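Local coordinates for protein methyltransferase type 12 (Clostridium thermocellum, PDB 3JWG) that probably catalyses 2'-O-methylation of the 3'-terminal nucleotide of small RNAs with S-adenosyl-L-methionine as methyl donor, this chain being the methyltransferase domain of bacterial Hen1, at residues A[57-62]-A[89-94]; A[111-116]-A[139-144]; A[30-35]-A[102-107]. All coordinates share one frame; numbering follows the deposited sequence.

In the fold
All three contacts lie on one seven-stranded sheet, the Rossmann-like core of a class I methyltransferase. Contact 3 pairs the two central strands, 32-36 and 105-109. Contact 1 joins strand 55-60 to edge strand 86-90, its centre about 14 Å from that of contact 3. The two meet where Thr57 OG1 lies 2.5 Å from Tyr103 OH, and Val59 packs on Ile34. Contact 2, about 21 Å from contact 3 between centres, ties the loop after strand 105-109 to strand 135-141. The magnesium ion, bound at Gly37 and Ile109, is about 4 Å from the side chain of Asp35, about 6 Å from that of Asp60 and about 8 Å from that of Ser139.

Contact 1: residues A[57-62]-A[89-94]; sequences TGVDVS and FQSSLV
Val59 and Phe89 stand side by side on neighbouring parallel strands, 55-60 and 86-90, at one edge of the Rossmann-like methyltransferase sheet. The chain between them runs through helix 63-73, as in a beta-alpha-beta crossover. Backbone bonds set the pairing. Phe89 N donates to Gly58 O at 3.1 Å, and Ser91 N donates to Asp60 O at 2.9 Å. The bond from Asp60 N to Phe89 O is weak.

Val59 can be followed outward. Val59 CB lies 3.9 Å from Phe89 O. Val59 CG1 is anti to the backbone N (chi1 -178°) and runs to Ser91 CB at 3.5 Å, with Leu93 CD2 a little farther off. CG2 branches the other way and sits over one face of the Phe89 ring, offset toward the rim. Val59 CG2 is 3.7 Å from the Phe89 ring centroid, a CH-pi contact. The Phe89 ring takes the position between its own backbone N and carbonyl carbon (chi1 73°), which turns it back toward strand 55-60. Thr57 CG2 approaches the same ring obliquely. Thr57 OG1 is engaged elsewhere, with Tyr103 OH. Ile34 and Leu36 of strand 32-36 also touch Val59 and continue the apolar layer.

Beyond the strand ends the segments turn. Val61 CG1 meets Leu93 CD1 at 3.8 Å, the two side chains lying roughly perpendicular. Asp60 points to the other face of the sheet. Its OD1 accepts from Gly39 N in the loop near the magnesium site, and its OD2 accepts from Ser62 N, an Asx turn. An ST turn shapes the other segment, where Ser91 OG accepts from Leu93 N at 3.1 Å.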
ATOM      1  N   THR A  57      11.750  -1.768   0.259  1.00 18.03           N
ATOM      2  CA  THR A  57      11.802  -1.310  -1.117  1.00 18.03           C
ATOM      3  C   THR A  57      10.579  -0.486  -1.511  1.00 18.58           C
ATOM      4  O   THR A  57       9.443  -0.924  -1.330  1.00 18.62           O
ATOM      5  CB  THR A  57      11.918  -2.507  -2.073  1.00 18.66           C
ATOM      6  OG1 THR A  57      13.089  -3.266  -1.738  1.00 18.98           O
ATOM      7  CG2 THR A  57      12.004  -2.034  -3.522  1.00 18.74           C
ATOM      8  N   GLY A  58      10.831   0.703  -2.052  1.00 17.03           N
ATOM      9  CA  GLY A  58       9.756   1.579  -2.485  1.00 19.77           C
ATOM     10  C   GLY A  58       9.737   1.676  -3.999  1.00 21.64           C
ATOM     11  O   GLY A  58      10.785   1.847  -4.627  1.00 23.73           O
ATOM     12  N   VAL A  59       8.551   1.557  -4.590  1.00 19.90           N
ATOM     13  CA  VAL A  59       8.399   1.629  -6.040  1.00 19.97           C
ATOM     14  C   VAL A  59       7.325   2.664  -6.382  1.00 21.13           C
ATOM     15  O   VAL A  59       6.292   2.736  -5.720  1.00 16.03           O
ATOM     16  CB  VAL A  59       7.956   0.264  -6.620  1.00 19.04           C
ATOM     17  CG1 VAL A  59       7.851   0.346  -8.132  1.00 21.17           C
ATOM     18  CG2 VAL A  59       8.935  -0.829  -6.210  1.00 21.35           C
ATOM     19  N   ASP A  60       7.579   3.478  -7.401  1.00 22.48           N
ATOM     20  CA  ASP A  60       6.601   4.478  -7.819  1.00 26.10           C
ATOM     21  C   ASP A  60       6.639   4.598  -9.343  1.00 29.03           C
ATOM     22  O   ASP A  60       7.632   4.229  -9.982  1.00 28.33           O
ATOM     23  CB  ASP A  60       6.899   5.834  -7.170  1.00 28.47           C
ATOM     24  CG  ASP A  60       5.651   6.722  -7.057  1.00 34.14           C
ATOM     25  OD1 ASP A  60       4.821   6.486  -6.148  1.00 31.90           O
ATOM     26  OD2 ASP A  60       5.495   7.653  -7.882  1.00 35.34           O
ATOM     27  N   VAL A  61       5.552   5.105  -9.919  1.00 29.51           N
ATOM     28  CA  VAL A  61       5.444   5.274 -11.367  1.00 31.50           C
ATOM     29  C   VAL A  61       6.149   6.537 -11.839  1.00 32.33           C
ATOM     30  O   VAL A  61       6.560   6.631 -12.993  1.00 34.61           O
ATOM     31  CB  VAL A  61       3.964   5.366 -11.813  1.00 31.17           C
ATOM     32  CG1 VAL A  61       3.215   4.115 -11.402  1.00 30.01           C
ATOM     33  CG2 VAL A  61       3.308   6.594 -11.199  1.00 28.52           C
ATOM     34  N   SER A  62       6.292   7.501 -10.937  1.00 33.76           N
ATOM     35  CA  SER A  62       6.912   8.779 -11.267  1.00 35.44           C
ATOM     36  C   SER A  62       8.368   8.956 -10.848  1.00 36.29           C
ATOM     37  O   SER A  62       8.737   8.716  -9.695  1.00 34.09           O
ATOM     38  CB  SER A  62       6.080   9.914 -10.666  1.00 36.76           C
ATOM     39  OG  SER A  62       6.792  11.138 -10.692  1.00 38.45           O
ATOM     40  N   PHE A  89      13.006   2.306  -6.793  1.00 27.64           N
ATOM     41  CA  PHE A  89      13.103   2.229  -8.247  1.00 27.72           C
ATOM     42  C   PHE A  89      11.773   2.551  -8.912  1.00 28.28           C
ATOM     43  O   PHE A  89      10.711   2.451  -8.292  1.00 25.78           O
ATOM     44  CB  PHE A  89      13.641   0.858  -8.700  1.00 27.03           C
ATOM     45  CG  PHE A  89      12.672  -0.282  -8.553  1.00 24.38           C
ATOM     46  CD1 PHE A  89      11.775  -0.588  -9.574  1.00 23.96           C
ATOM     47  CD2 PHE A  89      12.703  -1.093  -7.422  1.00 24.17           C
ATOM     48  CE1 PHE A  89      10.929  -1.691  -9.474  1.00 24.10           C
ATOM     49  CE2 PHE A  89      11.862  -2.197  -7.309  1.00 22.18           C
ATOM     50  CZ  PHE A  89      10.973  -2.499  -8.338  1.00 25.19           C
ATOM     51  N   GLN A  90      11.842   2.961 -10.173  1.00 27.81           N
ATOM     52  CA  GLN A  90      10.655   3.334 -10.928  1.00 27.27           C
ATOM     53  C   GLN A  90      10.051   2.155 -11.671  1.00 28.76           C
ATOM     54  O   GLN A  90      10.761   1.260 -12.133  1.00 28.86           O
ATOM     55  CB  GLN A  90      11.003   4.461 -11.910  1.00 29.95           C
ATOM     56  CG  GLN A  90       9.802   5.088 -12.607  1.00 33.25           C
ATOM     57  CD  GLN A  90      10.168   6.324 -13.416  1.00 37.25           C
ATOM     58  OE1 GLN A  90       9.296   6.990 -13.980  1.00 37.79           O
ATOM     59  NE2 GLN A  90      11.459   6.637 -13.474  1.00 37.71           N
ATOM     60  N   SER A  91       8.725   2.155 -11.768  1.00 28.01           N
ATOM     61  CA  SER A  91       8.003   1.102 -12.465  1.00 28.03           C
ATOM     62  C   SER A  91       6.596   1.562 -12.805  1.00 29.07           C
ATOM     63  O   SER A  91       5.992   2.335 -12.064  1.00 28.87           O
ATOM     64  CB  SER A  91       7.916  -0.164 -11.613  1.00 28.23           C
ATOM     65  OG  SER A  91       7.103  -1.133 -12.260  1.00 28.13           O
ATOM     66  N   SER A  92       6.079   1.076 -13.929  1.00 29.53           N
ATOM     67  CA  SER A  92       4.740   1.435 -14.369  1.00 32.25           C
ATOM     68  C   SER A  92       3.697   0.540 -13.700  1.00 33.33           C
ATOM     69  O   SER A  92       2.499   0.764 -13.851  1.00 33.64           O
ATOM     70  CB  SER A  92       4.632   1.308 -15.891  1.00 31.02           C
ATOM     71  OG  SER A  92       4.730  -0.045 -16.302  1.00 35.02           O
ATOM     72  N   LEU A  93       4.164  -0.472 -12.968  1.00 33.08           N
ATOM     73  CA  LEU A  93       3.281  -1.401 -12.262  1.00 33.02           C
ATOM     74  C   LEU A  93       2.328  -2.117 -13.219  1.00 34.86           C
ATOM     75  O   LEU A  93       1.153  -2.323 -12.912  1.00 35.96           O
ATOM     76  CB  LEU A  93       2.478  -0.645 -11.201  1.00 30.78           C
ATOM     77  CG  LEU A  93       3.303   0.143 -10.177  1.00 28.72           C
ATOM     78  CD1 LEU A  93       2.391   0.997  -9.304  1.00 29.13           C
ATOM     79  CD2 LEU A  93       4.110  -0.824  -9.329  1.00 29.57           C
ATOM     80  N   VAL A  94       2.844  -2.515 -14.377  1.00 36.04           N
ATOM     81  CA  VAL A  94       2.023  -3.190 -15.369  1.00 36.61           C
ATOM     82  C   VAL A  94       2.656  -4.482 -15.860  1.00 36.97           C
ATOM     83  O   VAL A  94       1.956  -5.411 -16.256  1.00 36.78           O
ATOM     84  CB  VAL A  94       1.772  -2.264 -16.587  1.00 38.61           C
ATOM     85  CG1 VAL A  94       0.970  -2.999 -17.657  1.00 39.35           C
ATOM     86  CG2 VAL A  94       1.042  -1.009 -16.137  1.00 38.42           C
TER

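Contact 2: residues A[111-116]-A[139-144]; sequences VIEHLD and STPNKE
Glu113 and Thr140 make the tight part of this contact. Thr140 OG1 donates a hydrogen bond to Glu113 OE1 at 2.6 Å. The hydroxyl comes from above the carboxylate plane, 73° out of it. Glu113 CG lies between the backbone N and the carbonyl carbon (chi1 63°), and the chain bends at chi2 (-89°), which brings the carboxylate to Thr140. The side chains of Glu113 and Thr140 lie alongside each other and run in opposing senses. The second oxygen, Glu113 OE2, rests against Pro141 CD at 3.3 Å. Ile112 adds a looser van der Waals touch, with CG1 4.0 Å from Thr140 OG1.

The contact joins the 3-10 turn 112-114, in the loop after strand 105-109, to the end of the adjacent parallel strand 135-141 of the Rossmann-like sheet. Phe171 of helix 168-182 touches both Ile112 and Thr140, so this helix packs against both segments. All four of Ile112, Glu113, Ser139 and Thr140 are buried.

Toward Val111 and Ser139 direct contact gives way to water. One molecule accepts from Val111 N at 2.8 Å and donates to Ser139 O at 2.7 Å. It also donates to Glu113 OE1 at 3.2 Å, so this oxygen receives both a hydroxyl and a water. On the outer side Pro141 is partly exposed, and its ring also touches Glu165.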
ATOM      1  N   VAL A 111      -3.370   3.758  -4.026  1.00 18.47           N
ATOM      2  CA  VAL A 111      -3.040   3.357  -5.383  1.00 16.55           C
ATOM      3  C   VAL A 111      -4.252   2.934  -6.203  1.00 16.10           C
ATOM      4  O   VAL A 111      -4.555   3.552  -7.222  1.00 14.62           O
ATOM      5  CB  VAL A 111      -2.041   2.159  -5.413  1.00 18.28           C
ATOM      6  CG1 VAL A 111      -1.869   1.660  -6.841  1.00 17.28           C
ATOM      7  CG2 VAL A 111      -0.689   2.571  -4.848  1.00 17.82           C
ATOM      8  N   ILE A 112      -4.952   1.891  -5.747  1.00 16.06           N
ATOM      9  CA  ILE A 112      -6.067   1.343  -6.514  1.00 14.76           C
ATOM     10  C   ILE A 112      -7.201   2.286  -6.860  1.00 15.84           C
ATOM     11  O   ILE A 112      -7.802   2.145  -7.922  1.00 15.85           O
ATOM     12  CB  ILE A 112      -6.677   0.060  -5.857  1.00 14.99           C
ATOM     13  CG1 ILE A 112      -7.326   0.393  -4.513  1.00 15.87           C
ATOM     14  CG2 ILE A 112      -5.604  -0.999  -5.686  1.00 14.89           C
ATOM     15  CD1 ILE A 112      -8.080  -0.772  -3.911  1.00 18.50           C
ATOM     16  N   GLU A 113      -7.501   3.244  -5.986  1.00 13.93           N
ATOM     17  CA  GLU A 113      -8.590   4.172  -6.275  1.00 15.97           C
ATOM     18  C   GLU A 113      -8.245   5.141  -7.414  1.00 17.43           C
ATOM     19  O   GLU A 113      -9.097   5.904  -7.855  1.00 17.99           O
ATOM     20  CB  GLU A 113      -8.975   4.963  -5.019  1.00 16.53           C
ATOM     21  CG  GLU A 113      -7.873   5.861  -4.480  1.00 18.45           C
ATOM     22  CD  GLU A 113      -6.969   5.162  -3.476  1.00 19.05           C
ATOM     23  OE1 GLU A 113      -6.909   3.912  -3.471  1.00 16.86           O
ATOM     24  OE2 GLU A 113      -6.310   5.875  -2.696  1.00 19.13           O
ATOM     25  N   HIS A 114      -7.002   5.105  -7.892  1.00 17.46           N
ATOM     26  CA  HIS A 114      -6.571   5.987  -8.983  1.00 20.64           C
ATOM     27  C   HIS A 114      -6.416   5.272 -10.325  1.00 19.69           C
ATOM     28  O   HIS A 114      -6.113   5.904 -11.333  1.00 20.07           O
ATOM     29  CB  HIS A 114      -5.228   6.640  -8.643  1.00 19.37           C
ATOM     30  CG  HIS A 114      -5.265   7.496  -7.420  1.00 21.96           C
ATOM     31  ND1 HIS A 114      -6.108   8.579  -7.296  1.00 23.30           N
ATOM     32  CD2 HIS A 114      -4.553   7.438  -6.269  1.00 24.08           C
ATOM     33  CE1 HIS A 114      -5.911   9.153  -6.123  1.00 23.56           C
ATOM     34  NE2 HIS A 114      -4.973   8.480  -5.480  1.00 23.71           N
ATOM     35  N   LEU A 115      -6.627   3.962 -10.340  1.00 20.42           N
ATOM     36  CA  LEU A 115      -6.456   3.181 -11.562  1.00 19.75           C
ATOM     37  C   LEU A 115      -7.749   2.914 -12.323  1.00 20.93           C
ATOM     38  O   LEU A 115      -8.768   2.602 -11.719  1.00 20.57           O
ATOM     39  CB  LEU A 115      -5.798   1.839 -11.223  1.00 18.55           C
ATOM     40  CG  LEU A 115      -4.509   1.913 -10.394  1.00 18.94           C
ATOM     41  CD1 LEU A 115      -4.005   0.508 -10.078  1.00 15.18           C
ATOM     42  CD2 LEU A 115      -3.453   2.696 -11.169  1.00 21.53           C
ATOM     43  N   ASP A 116      -7.708   3.036 -13.649  1.00 21.89           N
ATOM     44  CA  ASP A 116      -8.897   2.740 -14.444  1.00 23.92           C
ATOM     45  C   ASP A 116      -8.977   1.221 -14.557  1.00 24.33           C
ATOM     46  O   ASP A 116      -8.089   0.513 -14.076  1.00 21.53           O
ATOM     47  CB  ASP A 116      -8.829   3.383 -15.842  1.00 27.55           C
ATOM     48  CG  ASP A 116      -7.554   3.040 -16.594  1.00 32.39           C
ATOM     49  OD1 ASP A 116      -7.180   1.852 -16.648  1.00 33.71           O
ATOM     50  OD2 ASP A 116      -6.929   3.972 -17.149  1.00 37.60           O
ATOM     51  N   SER A 139      -4.699  -0.541   1.243  1.00 12.87           N
ATOM     52  CA  SER A 139      -5.405   0.506   1.974  1.00 13.15           C
ATOM     53  C   SER A 139      -5.971   1.513   0.982  1.00 15.10           C
ATOM     54  O   SER A 139      -5.287   1.929   0.045  1.00 14.10           O
ATOM     55  CB  SER A 139      -4.446   1.215   2.938  1.00 15.93           C
ATOM     56  OG  SER A 139      -5.095   2.259   3.641  1.00 19.02           O
ATOM     57  N   THR A 140      -7.223   1.907   1.194  1.00 13.86           N
ATOM     58  CA  THR A 140      -7.874   2.858   0.309  1.00 14.66           C
ATOM     59  C   THR A 140      -8.981   3.563   1.091  1.00 15.83           C
ATOM     60  O   THR A 140      -9.516   3.018   2.059  1.00 12.81           O
ATOM     61  CB  THR A 140      -8.467   2.124  -0.930  1.00 15.81           C
ATOM     62  OG1 THR A 140      -8.860   3.078  -1.926  1.00 15.09           O
ATOM     63  CG2 THR A 140      -9.666   1.273  -0.533  1.00 16.45           C
ATOM     64  N   PRO A 141      -9.313   4.798   0.696  1.00 16.00           N
ATOM     65  CA  PRO A 141     -10.357   5.589   1.351  1.00 15.68           C
ATOM     66  C   PRO A 141     -11.727   4.921   1.336  1.00 16.18           C
ATOM     67  O   PRO A 141     -12.041   4.140   0.435  1.00 16.30           O
ATOM     68  CB  PRO A 141     -10.375   6.885   0.538  1.00 16.69           C
ATOM     69  CG  PRO A 141      -8.970   7.026   0.081  1.00 19.13           C
ATOM     70  CD  PRO A 141      -8.588   5.601  -0.301  1.00 16.49           C
ATOM     71  N   ASN A 142     -12.534   5.216   2.351  1.00 15.86           N
ATOM     72  CA  ASN A 142     -13.893   4.704   2.392  1.00 16.47           C
ATOM     73  C   ASN A 142     -14.698   5.896   1.884  1.00 16.78           C
ATOM     74  O   ASN A 142     -14.862   6.895   2.594  1.00 16.38           O
ATOM     75  CB  ASN A 142     -14.308   4.333   3.821  1.00 17.97           C
ATOM     76  CG  ASN A 142     -15.821   4.363   4.014  1.00 22.69           C
ATOM     77  OD1 ASN A 142     -16.588   4.065   3.087  1.00 20.12           O
ATOM     78  ND2 ASN A 142     -16.254   4.714   5.222  1.00 18.92           N
ATOM     79  N   LYS A 143     -15.169   5.812   0.643  1.00 16.21           N
ATOM     80  CA  LYS A 143     -15.912   6.921   0.059  1.00 18.07           C
ATOM     81  C   LYS A 143     -17.106   7.381   0.885  1.00 18.90           C
ATOM     82  O   LYS A 143     -17.397   8.573   0.946  1.00 19.46           O
ATOM     83  CB  LYS A 143     -16.395   6.576  -1.354  1.00 19.59           C
ATOM     84  CG  LYS A 143     -17.178   7.726  -1.991  1.00 19.75           C
ATOM     85  CD  LYS A 143     -17.283   7.623  -3.506  1.00 24.05           C
ATOM     86  CE  LYS A 143     -18.147   6.471  -3.947  1.00 22.72           C
ATOM     87  NZ  LYS A 143     -18.528   6.640  -5.390  1.00 23.70           N
ATOM     88  N   GLU A 144     -17.788   6.433   1.516  1.00 18.97           N
ATOM     89  CA  GLU A 144     -18.973   6.731   2.314  1.00 21.06           C
ATOM     90  C   GLU A 144     -18.703   7.729   3.434  1.00 23.40           C
ATOM     91  O   GLU A 144     -19.597   8.479   3.845  1.00 21.65           O
ATOM     92  CB  GLU A 144     -19.529   5.437   2.886  1.00 20.35           C
ATOM     93  CG  GLU A 144     -20.095   4.519   1.816  1.00 24.14           C
ATOM     94  CD  GLU A 144     -20.425   3.154   2.351  1.00 26.22           C
ATOM     95  OE1 GLU A 144     -19.556   2.257   2.277  1.00 26.73           O
ATOM     96  OE2 GLU A 144     -21.551   2.982   2.860  1.00 28.52           O
TER
HETATM   97  O   HOH W   1      -4.711   1.750  -2.578  1.00 21.54           O

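Contact 3: residues A[30-35]-A[102-107]; sequences AKKVID and GYDAAT
Segments 30-35 and 102-107 bring two central strands together in parallel, with strand axes 4.8 Å apart at closest approach and 26° between their directions. These are the first and fourth strands in chain order, 32-36 and 105-109, adjacent in the Rossmann-like methyltransferase sheet. The first leads on to Gly37 and the second to Ile109 of the magnesium site. Ile34 N donates to Ala105 O at 3.1 Å, and Thr107 N donates to Ile34 O. At the start of the pairing Lys32 O accepts from Asp104 N at 2.8 Å and weakly from Ala105 N.

The Tyr103 ring lies across Ile34, with its hydroxyl bonded to Thr57. Ile34 CB sits over the centre of one face of the Tyr103 ring, 3.7 Å from the centroid, while the backbone of Lys32 and Val33 meets the ring edge.

Asp104 turns back on the start of the other strand. Asp104 OD2 accepts from both Lys31 N and Lys32 N, each at 3.0 Å, and these reach it from opposite faces of the carboxylate plane. Lys32, bent at chi3, brings NZ to Gly102 O at 2.9 Å. A water accepts from NZ and bonds weakly to Asp104 OD1.

At the other end Asp35 and Thr107 share a face of the sheet, with Leu43 of helix 42-48 touching both. Thr107 OG1, from the neighbouring strand, donates to Asp35 OD1 at 2.6 Å, approaching 45° out of the carboxylate plane. The bond probably limits rotation of this buried carboxylate, whose side chain is about 4 Å from the magnesium ion.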
ATOM      1  N   ALA A  30       6.882 -10.008   8.804  1.00 19.41           N
ATOM      2  CA  ALA A  30       7.410  -9.712   7.476  1.00 19.73           C
ATOM      3  C   ALA A  30       8.718  -8.946   7.661  1.00 20.34           C
ATOM      4  O   ALA A  30       8.749  -7.924   8.342  1.00 21.20           O
ATOM      5  CB  ALA A  30       6.403  -8.870   6.673  1.00 18.49           C
ATOM      6  N   LYS A  31       9.798  -9.444   7.062  1.00 19.20           N
ATOM      7  CA  LYS A  31      11.106  -8.802   7.181  1.00 20.17           C
ATOM      8  C   LYS A  31      11.557  -8.107   5.897  1.00 19.37           C
ATOM      9  O   LYS A  31      12.394  -7.207   5.929  1.00 19.22           O
ATOM     10  CB  LYS A  31      12.144  -9.835   7.617  1.00 21.04           C
ATOM     11  CG  LYS A  31      11.845 -10.436   8.990  1.00 23.22           C
ATOM     12  CD  LYS A  31      12.918 -11.432   9.409  1.00 28.40           C
ATOM     13  CE  LYS A  31      12.635 -11.995  10.795  1.00 29.90           C
ATOM     14  NZ  LYS A  31      13.702 -12.928  11.236  1.00 33.40           N
ATOM     15  N   LYS A  32      10.996  -8.526   4.768  1.00 19.11           N
ATOM     16  CA  LYS A  32      11.322  -7.929   3.477  1.00 18.74           C
ATOM     17  C   LYS A  32      10.003  -7.384   2.944  1.00 16.57           C
ATOM     18  O   LYS A  32       9.094  -8.147   2.642  1.00 14.07           O
ATOM     19  CB  LYS A  32      11.884  -8.994   2.535  1.00 21.12           C
ATOM     20  CG  LYS A  32      13.207  -9.589   3.013  1.00 24.81           C
ATOM     21  CD  LYS A  32      13.681 -10.712   2.101  1.00 31.62           C
ATOM     22  CE  LYS A  32      12.731 -11.903   2.153  1.00 34.25           C
ATOM     23  NZ  LYS A  32      13.170 -13.015   1.263  1.00 39.44           N
ATOM     24  N   VAL A  33       9.902  -6.066   2.839  1.00 16.14           N
ATOM     25  CA  VAL A  33       8.666  -5.433   2.396  1.00 13.68           C
ATOM     26  C   VAL A  33       8.845  -4.534   1.184  1.00 14.47           C
ATOM     27  O   VAL A  33       9.805  -3.770   1.104  1.00 15.33           O
ATOM     28  CB  VAL A  33       8.065  -4.580   3.539  1.00 14.14           C
ATOM     29  CG1 VAL A  33       6.738  -3.957   3.094  1.00 16.27           C
ATOM     30  CG2 VAL A  33       7.887  -5.444   4.796  1.00 13.10           C
ATOM     31  N   ILE A  34       7.908  -4.620   0.246  1.00 14.78           N
ATOM     32  CA  ILE A  34       7.957  -3.783  -0.938  1.00 14.49           C
ATOM     33  C   ILE A  34       6.681  -2.943  -0.970  1.00 16.48           C
ATOM     34  O   ILE A  34       5.568  -3.472  -0.895  1.00 16.78           O
ATOM     35  CB  ILE A  34       8.097  -4.627  -2.234  1.00 15.38           C
ATOM     36  CG1 ILE A  34       8.133  -3.699  -3.451  1.00 17.37           C
ATOM     37  CG2 ILE A  34       6.970  -5.643  -2.343  1.00 16.14           C
ATOM     38  CD1 ILE A  34       8.488  -4.401  -4.738  1.00 16.94           C
ATOM     39  N   ASP A  35       6.850  -1.630  -1.054  1.00 14.61           N
ATOM     40  CA  ASP A  35       5.710  -0.721  -1.077  1.00 16.18           C
ATOM     41  C   ASP A  35       5.494  -0.256  -2.505  1.00 15.41           C
ATOM     42  O   ASP A  35       6.289   0.508  -3.063  1.00 15.60           O
ATOM     43  CB  ASP A  35       5.973   0.462  -0.137  1.00 15.85           C
ATOM     44  CG  ASP A  35       4.775   1.390   0.003  1.00 17.38           C
ATOM     45  OD1 ASP A  35       3.616   0.931  -0.115  1.00 20.25           O
ATOM     46  OD2 ASP A  35       5.007   2.589   0.254  1.00 21.51           O
ATOM     47  N   GLY A 102      10.529 -12.134  -4.368  1.00 21.31           N
ATOM     48  CA  GLY A 102      11.204 -12.402  -3.108  1.00 21.92           C
ATOM     49  C   GLY A 102      10.815 -11.673  -1.835  1.00 22.64           C
ATOM     50  O   GLY A 102      11.496 -11.827  -0.821  1.00 20.42           O
ATOM     51  N   TYR A 103       9.732 -10.901  -1.854  1.00 19.02           N
ATOM     52  CA  TYR A 103       9.333 -10.169  -0.654  1.00 16.38           C
ATOM     53  C   TYR A 103       8.369 -10.945   0.227  1.00 16.17           C
ATOM     54  O   TYR A 103       7.646 -11.814  -0.253  1.00 16.44           O
ATOM     55  CB  TYR A 103       8.727  -8.815  -1.054  1.00 14.76           C
ATOM     56  CG  TYR A 103       9.774  -7.862  -1.560  1.00 16.40           C
ATOM     57  CD1 TYR A 103      10.474  -7.039  -0.680  1.00 14.28           C
ATOM     58  CD2 TYR A 103      10.154  -7.866  -2.907  1.00 15.88           C
ATOM     59  CE1 TYR A 103      11.532  -6.245  -1.122  1.00 16.88           C
ATOM     60  CE2 TYR A 103      11.214  -7.081  -3.362  1.00 17.75           C
ATOM     61  CZ  TYR A 103      11.900  -6.278  -2.465  1.00 19.35           C
ATOM     62  OH  TYR A 103      12.972  -5.529  -2.892  1.00 17.17           O
ATOM     63  N   ASP A 104       8.376 -10.643   1.524  1.00 15.40           N
ATOM     64  CA  ASP A 104       7.475 -11.317   2.461  1.00 15.26           C
ATOM     65  C   ASP A 104       6.090 -10.668   2.403  1.00 15.62           C
ATOM     66  O   ASP A 104       5.073 -11.321   2.628  1.00 15.73           O
ATOM     67  CB  ASP A 104       7.989 -11.217   3.903  1.00 17.39           C
ATOM     68  CG  ASP A 104       9.277 -11.983   4.126  1.00 19.18           C
ATOM     69  OD1 ASP A 104       9.392 -13.133   3.637  1.00 19.89           O
ATOM     70  OD2 ASP A 104      10.166 -11.432   4.805  1.00 19.88           O
ATOM     71  N   ALA A 105       6.064  -9.374   2.117  1.00 12.77           N
ATOM     72  CA  ALA A 105       4.799  -8.659   2.047  1.00 15.12           C
ATOM     73  C   ALA A 105       4.875  -7.468   1.112  1.00 15.76           C
ATOM     74  O   ALA A 105       5.946  -6.885   0.916  1.00 15.26           O
ATOM     75  CB  ALA A 105       4.393  -8.180   3.445  1.00 15.13           C
ATOM     76  N   ALA A 106       3.730  -7.120   0.534  1.00 13.69           N
ATOM     77  CA  ALA A 106       3.633  -5.973  -0.351  1.00 14.96           C
ATOM     78  C   ALA A 106       2.553  -5.070   0.235  1.00 14.07           C
ATOM     79  O   ALA A 106       1.524  -5.550   0.721  1.00 15.94           O
ATOM     80  CB  ALA A 106       3.243  -6.407  -1.769  1.00 13.37           C
ATOM     81  N   THR A 107       2.805  -3.768   0.216  1.00 14.29           N
ATOM     82  CA  THR A 107       1.842  -2.796   0.717  1.00 15.62           C
ATOM     83  C   THR A 107       1.389  -1.943  -0.470  1.00 15.38           C
ATOM     84  O   THR A 107       2.184  -1.606  -1.356  1.00 16.29           O
ATOM     85  CB  THR A 107       2.455  -1.900   1.820  1.00 15.77           C
ATOM     86  OG1 THR A 107       3.645  -1.281   1.328  1.00 18.28           O
ATOM     87  CG2 THR A 107       2.805  -2.738   3.060  1.00 16.40           C
TER
HETATM   88  O   HOH W   2      10.910 -14.507   0.976  1.00 41.26           O